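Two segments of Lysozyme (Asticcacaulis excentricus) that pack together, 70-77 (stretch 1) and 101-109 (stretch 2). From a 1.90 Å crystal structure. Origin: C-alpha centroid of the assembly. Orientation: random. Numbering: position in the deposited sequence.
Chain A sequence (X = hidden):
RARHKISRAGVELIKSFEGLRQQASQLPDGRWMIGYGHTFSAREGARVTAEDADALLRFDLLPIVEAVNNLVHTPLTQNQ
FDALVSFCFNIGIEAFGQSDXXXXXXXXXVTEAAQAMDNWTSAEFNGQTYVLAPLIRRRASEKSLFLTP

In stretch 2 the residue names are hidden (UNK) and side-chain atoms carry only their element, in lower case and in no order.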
# COMPACT_ATOMS: atom_id res chain seq x y z
N ASN A 70 -12.17 -2.13 -8.06
CA ASN A 70 -13.49 -1.48 -8.13
C ASN A 70 -13.37 -0.00 -8.49
O ASN A 70 -14.29 0.48 -9.13
CB ASN A 70 -14.25 -1.61 -6.81
CG ASN A 70 -14.57 -3.04 -6.43
OD1 ASN A 70 -14.46 -3.95 -7.24
ND2 ASN A 70 -14.93 -3.24 -5.19
N LEU A 71 -12.28 0.65 -8.12
CA LEU A 71 -12.16 2.11 -8.33
C LEU A 71 -11.54 2.45 -9.69
O LEU A 71 -11.80 3.54 -10.17
CB LEU A 71 -11.34 2.69 -7.19
CG LEU A 71 -12.05 2.70 -5.85
CD1 LEU A 71 -11.16 3.30 -4.79
CD2 LEU A 71 -13.35 3.48 -5.95
N VAL A 72 -10.77 1.52 -10.26
CA VAL A 72 -10.12 1.79 -11.56
C VAL A 72 -10.99 1.22 -12.69
O VAL A 72 -11.23 0.05 -12.68
CB VAL A 72 -8.67 1.27 -11.60
CG1 VAL A 72 -8.06 1.46 -12.97
CG2 VAL A 72 -7.82 1.96 -10.55
N HIS A 73 -11.39 2.08 -13.62
CA HIS A 73 -12.25 1.69 -14.77
C HIS A 73 -11.43 1.48 -16.04
O HIS A 73 -11.98 0.95 -16.99
CB HIS A 73 -13.31 2.76 -15.00
CG HIS A 73 -13.99 3.16 -13.74
ND1 HIS A 73 -14.64 2.26 -12.96
CD2 HIS A 73 -14.08 4.35 -13.12
CE1 HIS A 73 -15.12 2.87 -11.91
NE2 HIS A 73 -14.79 4.15 -11.98
N THR A 74 -10.18 1.94 -16.07
CA THR A 74 -9.39 1.72 -17.30
C THR A 74 -8.65 0.39 -17.17
O THR A 74 -8.47 -0.07 -16.04
CB THR A 74 -8.38 2.85 -17.53
OG1 THR A 74 -7.39 2.74 -16.51
CG2 THR A 74 -9.00 4.22 -17.50
N PRO A 75 -8.20 -0.24 -18.27
CA PRO A 75 -7.45 -1.48 -18.19
C PRO A 75 -6.08 -1.20 -17.55
O PRO A 75 -5.55 -0.15 -17.73
CB PRO A 75 -7.29 -1.91 -19.64
CG PRO A 75 -8.35 -1.13 -20.36
CD PRO A 75 -8.42 0.19 -19.63
N LEU A 76 -5.56 -2.16 -16.81
CA LEU A 76 -4.25 -1.95 -16.16
C LEU A 76 -3.31 -3.09 -16.52
O LEU A 76 -3.78 -4.19 -16.76
CB LEU A 76 -4.45 -2.01 -14.64
CG LEU A 76 -5.24 -0.90 -13.99
CD1 LEU A 76 -5.39 -1.19 -12.52
CD2 LEU A 76 -4.57 0.44 -14.19
N THR A 77 -2.02 -2.80 -16.51
CA THR A 77 -1.01 -3.86 -16.63
C THR A 77 -0.79 -4.42 -15.21
O THR A 77 -1.15 -3.74 -14.24
CB THR A 77 0.32 -3.32 -17.19
OG1 THR A 77 0.98 -2.56 -16.19
CG2 THR A 77 0.15 -2.50 -18.44
N UNK A 101 -4.27 10.94 -8.21
CA UNK A 101 -3.68 9.73 -8.83
C UNK A 101 -4.75 8.91 -9.53
O UNK A 101 -4.63 8.62 -10.72
c UNK A 101 -2.92 8.88 -7.80
c UNK A 101 -1.76 9.65 -7.21
c UNK A 101 -2.45 7.55 -8.40
N UNK A 102 -5.82 8.56 -8.81
CA UNK A 102 -6.89 7.73 -9.37
C UNK A 102 -7.58 8.46 -10.54
O UNK A 102 -7.92 7.84 -11.54
c UNK A 102 -7.91 7.40 -8.28
c UNK A 102 -8.74 5.33 -9.42
c UNK A 102 -10.15 6.39 -7.66
c UNK A 102 -9.14 6.64 -8.78
N UNK A 103 -7.80 9.76 -10.39
CA UNK A 103 -8.46 10.54 -11.44
C UNK A 103 -7.68 10.43 -12.75
O UNK A 103 -8.25 10.16 -13.80
c UNK A 103 -10.02 13.84 -10.08
n UNK A 103 -9.86 14.47 -6.47
n UNK A 103 -10.32 13.92 -8.65
c UNK A 103 -8.59 12.01 -11.02
c UNK A 103 -9.50 14.44 -7.75
c UNK A 103 -9.98 12.40 -10.58
n UNK A 103 -8.33 14.93 -8.12
N UNK A 104 -6.37 10.65 -12.65
CA UNK A 104 -5.47 10.59 -13.79
C UNK A 104 -5.51 9.19 -14.39
O UNK A 104 -5.65 9.02 -15.60
n UNK A 104 -6.41 16.04 -11.80
c UNK A 104 -3.77 12.44 -13.34
n UNK A 104 -5.18 14.41 -12.85
c UNK A 104 -5.01 13.24 -13.71
n UNK A 104 -7.46 14.49 -13.12
c UNK A 104 -6.35 14.98 -12.59
c UNK A 104 -4.05 10.95 -13.38
N UNK A 105 -5.37 8.18 -13.54
CA UNK A 105 -5.40 6.80 -14.01
C UNK A 105 -6.67 6.56 -14.82
O UNK A 105 -6.63 5.93 -15.88
c UNK A 105 -5.79 4.41 -13.26
c UNK A 105 -3.91 5.74 -12.29
c UNK A 105 -5.31 5.79 -12.84
N UNK A 106 -7.81 7.04 -14.31
CA UNK A 106 -9.10 6.80 -14.95
C UNK A 106 -9.22 7.63 -16.24
O UNK A 106 -10.04 7.34 -17.07
c UNK A 106 -10.55 5.81 -13.15
o UNK A 106 -10.24 4.69 -13.55
n UNK A 106 -11.13 6.00 -11.98
c UNK A 106 -10.27 7.03 -14.00
N UNK A 107 -8.40 8.67 -16.38
CA UNK A 107 -8.38 9.49 -17.60
C UNK A 107 -7.41 8.92 -18.64
O UNK A 107 -7.26 9.50 -19.72
o UNK A 107 -9.25 13.62 -15.16
c UNK A 107 -7.95 10.92 -17.27
c UNK A 107 -9.00 11.71 -16.51
c UNK A 107 -8.47 12.97 -15.85
o UNK A 107 -7.28 13.30 -16.02
N UNK A 108 -6.71 7.82 -18.30
CA UNK A 108 -5.71 7.22 -19.20
C UNK A 108 -4.41 8.03 -19.27
O UNK A 108 -3.63 7.92 -20.20
N UNK A 109 -4.19 8.90 -18.28
CA UNK A 109 -3.00 9.75 -18.22
C UNK A 109 -2.01 9.15 -17.22
O UNK A 109 -1.85 9.64 -16.11
n UNK A 109 -5.01 14.06 -18.24
c UNK A 109 -4.23 14.95 -17.64
n UNK A 109 -2.94 15.03 -17.96
c UNK A 109 -4.61 11.66 -18.77
c UNK A 109 -4.57 13.11 -19.24
c UNK A 109 -3.44 11.19 -17.91
n UNK A 109 -4.73 15.76 -16.73

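Position 101 lies in a helix that begins earlier in the chain and carries three side-chain carbons, one bearing the other two. That is Val-101, buried but out of reach of stretch 1; its backbone O accepts a hydrogen bond from the N of position 105.

At 102 there are four carbons, forked at the second, and the CA-to-CB bond points toward stretch 1. The carbons of the fork rest against the side chains of Leu-71 and Val-72. This is Leu-102. Leu-102 CD1 lies 3.7 Å from Val-72 CG2, and Leu-102 CD2 lies 3.9 Å from Leu-71 CB, so the forked end meets two neighbouring apolar residues at once, as suits a buried place.

Position 103 has three carbons, a nitrogen, then a carbon with two more nitrogens: a guanidinium, hence Arg-103. It is exposed and far from stretch 1, where a long charged chain can remain in solvent.

Position 104 repeats this pattern and is Arg-104. It too misses stretch 1, but its guanidinium reaches along its own stretch toward position 107.

At 105 there are three carbons, one carrying the other two, and the CA-to-CB bond points toward stretch 1 from a buried site. The carbons touch the side chains of Val-72 and Leu-76. This is Val-105, whose CG1 is 3.7 Å from Val-72 CG1 and 4.3 Å from Leu-76 CD2. The compact branched side chain lets the helix lie close against the loop of stretch 1.

Position 106 shows two carbons, the second carrying one oxygen and one nitrogen: a carboxamide. The nitrogen lies near Leu-71 O and the oxygen near His-73 N, so this is Asn-106. Asn-106 ND2 donates to Leu-71 O (3.1 Å, almost straight), while Asn-106 OD1 accepts from His-73 N (2.9 Å). An amide offers both a donor and an acceptor, which is what these two backbone groups require.

Position 107 has three carbons, the third bearing two oxygens, and its CA-to-CB bond points away from stretch 1. It is Glu-107; Glu-107 OE2 lies 2.9 Å from Arg-104 NH1 in a salt bridge.

Position 108 has no side-chain atoms and is Gly-108. Its phi of 74° favours glycine, and it closes the helix in a Schellman motif, with Gly-108 N bonded to Val-105 O at 3.1 Å.

Position 109, again three carbons, a nitrogen and a carbon with two nitrogens, is Arg-109. It is exposed, at an N-cap position, and Arg-109 NE lies 3.3 Å from Glu-107 OE1 in a second salt bridge.

The contact, burying 338 Å² in all, thus combines apolar packing with hydrogen bonds. Leu-102 and Val-105 pack against Leu-71, Val-72 and Leu-76, while Asn-106 ties down the backbone where the first helix gives way to loop. Thr-74 adds a weak hydrogen bond from Thr-74 OG1 to Val-105 O (3.3 Å).

Stretch 2 101-109: VLRRVNEGR
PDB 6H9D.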